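Long-range contact in Cag pathogenicity island protein (Cag10) (Helicobacter pylori 26695, PDB 6IQT), which is a VirB8 homologue of the Cag type IV secretion system, probably serving as a membrane-bound assembly component of the secretion machinery and represented here by its soluble NTF2-like domain: residues V84-Q95 and L107-D118. Sequence-based numbering, arbitrary orientation.
Sequences VRAEAIISSNIQ and LTFFITIKITPD
Strand 84-90 runs antiparallel to strand 107-117, their axes approaching to 4.5 Å at 162°, with two-way backbone bonds at Arg-85/Thr-116, Glu-87/Lys-114 and Ile-89/Thr-112. Pairing resumes at Gln-95/Thr-108 with the register moved by two residues, and the interruption is bridged by one backbone bond and by serine hydroxyls. Ser-91 N still donates to Phe-110 O, while its OG lies 3.1 Å from Thr-112 OG1 in a hydrogen bond either hydroxyl could donate. Ser-92 OG, held between its own N and carbonyl carbon (chi1 77°), takes the proton of Phe-110 N at 3.0 Å and donates to Asn-93 O, apparently replacing the backbone acceptor of regular pairing. The two strands form a beta hairpin, its first strand interrupted by a short loop, at one side of the four-stranded antiparallel sheet of this VirB8 domain, an NTF2-like fold. Toward helix 30-43, which touches Ala-88, Ile-94 and Leu-107, Ile-94 CG2 meets Leu-107 CD2 at 3.9 Å. Ile-90 CD1 sits over the Phe-109 ring near its rim. The face with Arg-85, Glu-87 and Lys-114 carries a salt-bridge network: Glu-87, extended beyond CG, lies alongside Lys-114, whose bent tail leaves NZ a weak 3.5 Å from Glu-87 OE1. That same oxygen accepts Arg-85 NH2 from its anti side, though the arginine is poorly ordered. Water 2 accepts from Gln-95 NE2 and donates to Thr-108 O; Ile-148 of the second subunit packs on both residues.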
loop_
_atom_site.group_PDB
_atom_site.type_symbol
_atom_site.label_atom_id
_atom_site.label_comp_id
_atom_site.label_asym_id
_atom_site.label_seq_id
_atom_site.Cartn_x
_atom_site.Cartn_y
_atom_site.Cartn_z
ATOM N N VAL A 84 12.634 -14.128 -15.782
ATOM C CA VAL A 84 11.358 -14.369 -15.111
ATOM C C VAL A 84 10.275 -13.517 -15.764
ATOM O O VAL A 84 10.533 -12.376 -16.155
ATOM C CB VAL A 84 11.434 -14.043 -13.604
ATOM C CG1 VAL A 84 10.306 -14.722 -12.879
ATOM C CG2 VAL A 84 12.778 -14.450 -13.005
ATOM N N ARG A 85 9.054 -14.050 -15.847
ATOM C CA ARG A 85 7.887 -13.293 -16.287
ATOM C C ARG A 85 6.832 -13.258 -15.180
ATOM O O ARG A 85 6.767 -14.150 -14.332
ATOM C CB ARG A 85 7.301 -13.897 -17.550
ATOM C CG ARG A 85 6.414 -15.106 -17.282
ATOM C CD ARG A 85 5.538 -15.458 -18.462
ATOM N NE ARG A 85 4.238 -14.760 -18.529
ATOM C CZ ARG A 85 3.230 -14.870 -17.668
ATOM N NH1 ARG A 85 3.329 -15.704 -16.642
ATOM N NH2 ARG A 85 2.126 -14.157 -17.862
ATOM N N ALA A 86 6.018 -12.199 -15.170
ATOM C CA ALA A 86 5.058 -11.972 -14.087
ATOM C C ALA A 86 3.704 -11.554 -14.655
ATOM O O ALA A 86 3.636 -10.654 -15.495
ATOM C CB ALA A 86 5.571 -10.897 -13.108
ATOM N N GLU A 87 2.633 -12.197 -14.197
ATOM C CA GLU A 87 1.278 -11.863 -14.624
ATOM C C GLU A 87 0.454 -11.514 -13.397
ATOM O O GLU A 87 0.354 -12.328 -12.471
ATOM C CB GLU A 87 0.640 -13.020 -15.390
ATOM C CG GLU A 87 -0.856 -12.879 -15.644
ATOM C CD GLU A 87 -1.423 -14.046 -16.450
ATOM O OE1 GLU A 87 -0.632 -14.893 -16.923
ATOM O OE2 GLU A 87 -2.658 -14.106 -16.620
ATOM N N ALA A 88 -0.145 -10.314 -13.409
ATOM C CA ALA A 88 -0.873 -9.734 -12.279
ATOM C C ALA A 88 -2.350 -9.576 -12.638
ATOM O O ALA A 88 -2.680 -8.944 -13.649
ATOM C CB ALA A 88 -0.279 -8.378 -11.910
ATOM N N ILE A 89 -3.234 -10.145 -11.812
ATOM C CA ILE A 89 -4.682 -10.112 -12.024
ATOM C C ILE A 89 -5.348 -9.550 -10.769
ATOM O O ILE A 89 -4.877 -9.787 -9.655
ATOM C CB ILE A 89 -5.247 -11.520 -12.339
ATOM C CG1 ILE A 89 -5.272 -12.388 -11.074
ATOM C CG2 ILE A 89 -4.467 -12.193 -13.483
ATOM C CD1 ILE A 89 -5.379 -13.884 -11.312
ATOM N N ILE A 90 -6.457 -8.834 -10.937
ATOM C CA ILE A 90 -7.282 -8.484 -9.781
ATOM C C ILE A 90 -8.097 -9.720 -9.409
ATOM O O ILE A 90 -8.805 -10.282 -10.243
ATOM C CB ILE A 90 -8.181 -7.272 -10.077
ATOM C CG1 ILE A 90 -7.312 -6.021 -10.287
ATOM C CG2 ILE A 90 -9.212 -7.054 -8.941
ATOM C CD1 ILE A 90 -8.094 -4.758 -10.765
ATOM N N SER A 91 -7.957 -10.181 -8.170
ATOM C CA SER A 91 -8.508 -11.476 -7.791
ATOM C C SER A 91 -9.678 -11.362 -6.825
ATOM O O SER A 91 -10.089 -12.365 -6.231
ATOM C CB SER A 91 -7.402 -12.357 -7.194
ATOM O OG SER A 91 -6.749 -11.703 -6.126
ATOM N N SER A 92 -10.239 -10.173 -6.662
ATOM C CA SER A 92 -11.385 -9.998 -5.789
ATOM C C SER A 92 -12.303 -8.968 -6.416
ATOM O O SER A 92 -11.970 -8.338 -7.429
ATOM C CB SER A 92 -10.960 -9.556 -4.384
ATOM O OG SER A 92 -10.613 -8.176 -4.352
ATOM N N ASN A 93 -13.466 -8.790 -5.797
ATOM C CA ASN A 93 -14.302 -7.648 -6.129
ATOM C C ASN A 93 -13.584 -6.358 -5.728
ATOM O O ASN A 93 -12.747 -6.348 -4.820
ATOM C CB ASN A 93 -15.672 -7.766 -5.433
ATOM C CG ASN A 93 -15.558 -7.940 -3.909
ATOM O OD1 ASN A 93 -15.030 -8.942 -3.422
ATOM N ND2 ASN A 93 -16.069 -6.972 -3.158
ATOM N N ILE A 94 -13.893 -5.274 -6.437
ATOM C CA ILE A 94 -13.336 -3.952 -6.162
ATOM C C ILE A 94 -14.336 -3.185 -5.302
ATOM O O ILE A 94 -15.487 -2.974 -5.712
ATOM C CB ILE A 94 -13.043 -3.193 -7.468
ATOM C CG1 ILE A 94 -12.024 -3.946 -8.332
ATOM C CG2 ILE A 94 -12.570 -1.766 -7.188
ATOM C CD1 ILE A 94 -12.023 -3.453 -9.816
ATOM N N GLN A 95 -13.903 -2.749 -4.124
ATOM C CA GLN A 95 -14.707 -1.875 -3.281
ATOM C C GLN A 95 -14.277 -0.427 -3.465
ATOM O O GLN A 95 -13.104 -0.135 -3.708
ATOM C CB GLN A 95 -14.579 -2.286 -1.813
ATOM C CG GLN A 95 -14.977 -3.732 -1.607
ATOM C CD GLN A 95 -15.180 -4.066 -0.159
ATOM O OE1 GLN A 95 -16.286 -3.939 0.369
ATOM N NE2 GLN A 95 -14.112 -4.494 0.500
ATOM N N LEU A 107 -10.141 2.916 -4.196
ATOM C CA LEU A 107 -10.493 1.556 -4.575
ATOM C C LEU A 107 -9.676 0.574 -3.739
ATOM O O LEU A 107 -8.486 0.793 -3.504
ATOM C CB LEU A 107 -10.224 1.333 -6.070
ATOM C CG LEU A 107 -10.892 2.257 -7.098
ATOM C CD1 LEU A 107 -10.425 1.907 -8.517
ATOM C CD2 LEU A 107 -12.421 2.157 -7.012
ATOM N N THR A 108 -10.302 -0.506 -3.269
ATOM C CA THR A 108 -9.563 -1.510 -2.503
ATOM C C THR A 108 -9.882 -2.900 -3.049
ATOM O O THR A 108 -11.039 -3.213 -3.349
ATOM C CB THR A 108 -9.880 -1.423 -0.978
ATOM O OG1 THR A 108 -11.294 -1.361 -0.779
ATOM C CG2 THR A 108 -9.273 -0.172 -0.360
ATOM N N PHE A 109 -8.849 -3.724 -3.211
ATOM C CA PHE A 109 -9.043 -5.036 -3.819
ATOM C C PHE A 109 -7.791 -5.861 -3.572
ATOM O O PHE A 109 -6.776 -5.360 -3.075
ATOM C CB PHE A 109 -9.328 -4.935 -5.328
ATOM C CG PHE A 109 -8.350 -4.061 -6.068
ATOM C CD1 PHE A 109 -7.192 -4.599 -6.605
ATOM C CD2 PHE A 109 -8.593 -2.692 -6.223
ATOM C CE1 PHE A 109 -6.273 -3.781 -7.284
ATOM C CE2 PHE A 109 -7.690 -1.879 -6.899
ATOM C CZ PHE A 109 -6.530 -2.426 -7.430
ATOM N N PHE A 110 -7.870 -7.133 -3.936
ATOM C CA PHE A 110 -6.740 -8.041 -3.833
ATOM C C PHE A 110 -6.217 -8.331 -5.232
ATOM O O PHE A 110 -6.981 -8.334 -6.200
ATOM C CB PHE A 110 -7.139 -9.359 -3.152
ATOM C CG PHE A 110 -7.509 -9.205 -1.694
ATOM C CD1 PHE A 110 -6.527 -9.130 -0.718
ATOM C CD2 PHE A 110 -8.834 -9.144 -1.302
ATOM C CE1 PHE A 110 -6.864 -9.001 0.623
ATOM C CE2 PHE A 110 -9.173 -9.015 0.038
ATOM C CZ PHE A 110 -8.191 -8.944 0.996
ATOM N N ILE A 111 -4.912 -8.604 -5.328
ATOM C CA ILE A 111 -4.325 -9.037 -6.591
ATOM C C ILE A 111 -3.544 -10.326 -6.375
ATOM O O ILE A 111 -3.091 -10.642 -5.276
ATOM C CB ILE A 111 -3.409 -7.977 -7.252
ATOM C CG1 ILE A 111 -2.156 -7.724 -6.425
ATOM C CG2 ILE A 111 -4.160 -6.680 -7.510
ATOM C CD1 ILE A 111 -1.123 -6.902 -7.196
ATOM N N THR A 112 -3.409 -11.078 -7.452
ATOM C CA THR A 112 -2.588 -12.276 -7.471
ATOM C C THR A 112 -1.563 -12.086 -8.577
ATOM O O THR A 112 -1.914 -11.657 -9.681
ATOM C CB THR A 112 -3.451 -13.532 -7.690
ATOM O OG1 THR A 112 -4.354 -13.693 -6.582
ATOM C CG2 THR A 112 -2.591 -14.767 -7.781
ATOM N N ILE A 113 -0.300 -12.338 -8.264
ATOM C CA ILE A 113 0.789 -12.226 -9.228
ATOM C C ILE A 113 1.353 -13.626 -9.450
ATOM O O ILE A 113 1.815 -14.280 -8.502
ATOM C CB ILE A 113 1.882 -11.255 -8.752
ATOM C CG1 ILE A 113 1.272 -9.895 -8.376
ATOM C CG2 ILE A 113 2.961 -11.093 -9.827
ATOM C CD1 ILE A 113 2.276 -8.884 -7.832
ATOM N N LYS A 114 1.305 -14.093 -10.694
ATOM C CA LYS A 114 1.873 -15.390 -11.052
ATOM C C LYS A 114 3.260 -15.163 -11.642
ATOM O O LYS A 114 3.404 -14.475 -12.661
ATOM C CB LYS A 114 0.979 -16.152 -12.027
ATOM C CG LYS A 114 1.510 -17.556 -12.358
ATOM C CD LYS A 114 0.531 -18.371 -13.202
ATOM C CE LYS A 114 0.110 -17.643 -14.479
ATOM N NZ LYS A 114 1.257 -17.388 -15.396
ATOM N N ILE A 115 4.269 -15.715 -10.981
ATOM C CA ILE A 115 5.660 -15.581 -11.387
ATOM C C ILE A 115 6.109 -16.930 -11.941
ATOM O O ILE A 115 6.037 -17.953 -11.250
ATOM C CB ILE A 115 6.534 -15.110 -10.215
ATOM C CG1 ILE A 115 6.303 -13.612 -9.967
ATOM C CG2 ILE A 115 7.989 -15.391 -10.478
ATOM C CD1 ILE A 115 6.149 -13.244 -8.513
ATOM N N THR A 116 6.506 -16.951 -13.207
ATOM C CA THR A 116 7.036 -18.165 -13.825
ATOM C C THR A 116 8.393 -17.820 -14.427
ATOM O O THR A 116 8.468 -16.981 -15.348
ATOM C CB THR A 116 6.079 -18.742 -14.871
ATOM O OG1 THR A 116 5.882 -17.800 -15.928
ATOM C CG2 THR A 116 4.717 -19.060 -14.259
ATOM N N PRO A 117 9.487 -18.372 -13.910
ATOM C CA PRO A 117 10.796 -18.084 -14.504
ATOM C C PRO A 117 10.987 -18.818 -15.822
ATOM O O PRO A 117 10.612 -19.985 -15.968
ATOM C CB PRO A 117 11.782 -18.566 -13.433
ATOM C CG PRO A 117 10.995 -18.466 -12.162
ATOM C CD PRO A 117 9.632 -18.951 -12.566
ATOM N N ASP A 118 11.571 -18.102 -16.791
ATOM C CA ASP A 118 11.883 -18.646 -18.110
ATOM C C ASP A 118 13.007 -19.673 -18.071
ATOM O O ASP A 118 13.203 -20.387 -19.062
ATOM C CB ASP A 118 12.271 -17.516 -19.077
ATOM C CG ASP A 118 11.215 -16.421 -19.160
ATOM O OD1 ASP A 118 10.462 -16.243 -18.183
ATOM O OD2 ASP A 118 11.140 -15.730 -20.196
HETATM O O HOH W 1 -12.313 1.579 -0.842
HETATM O O HOH W 2 -12.039 -5.645 -1.570
#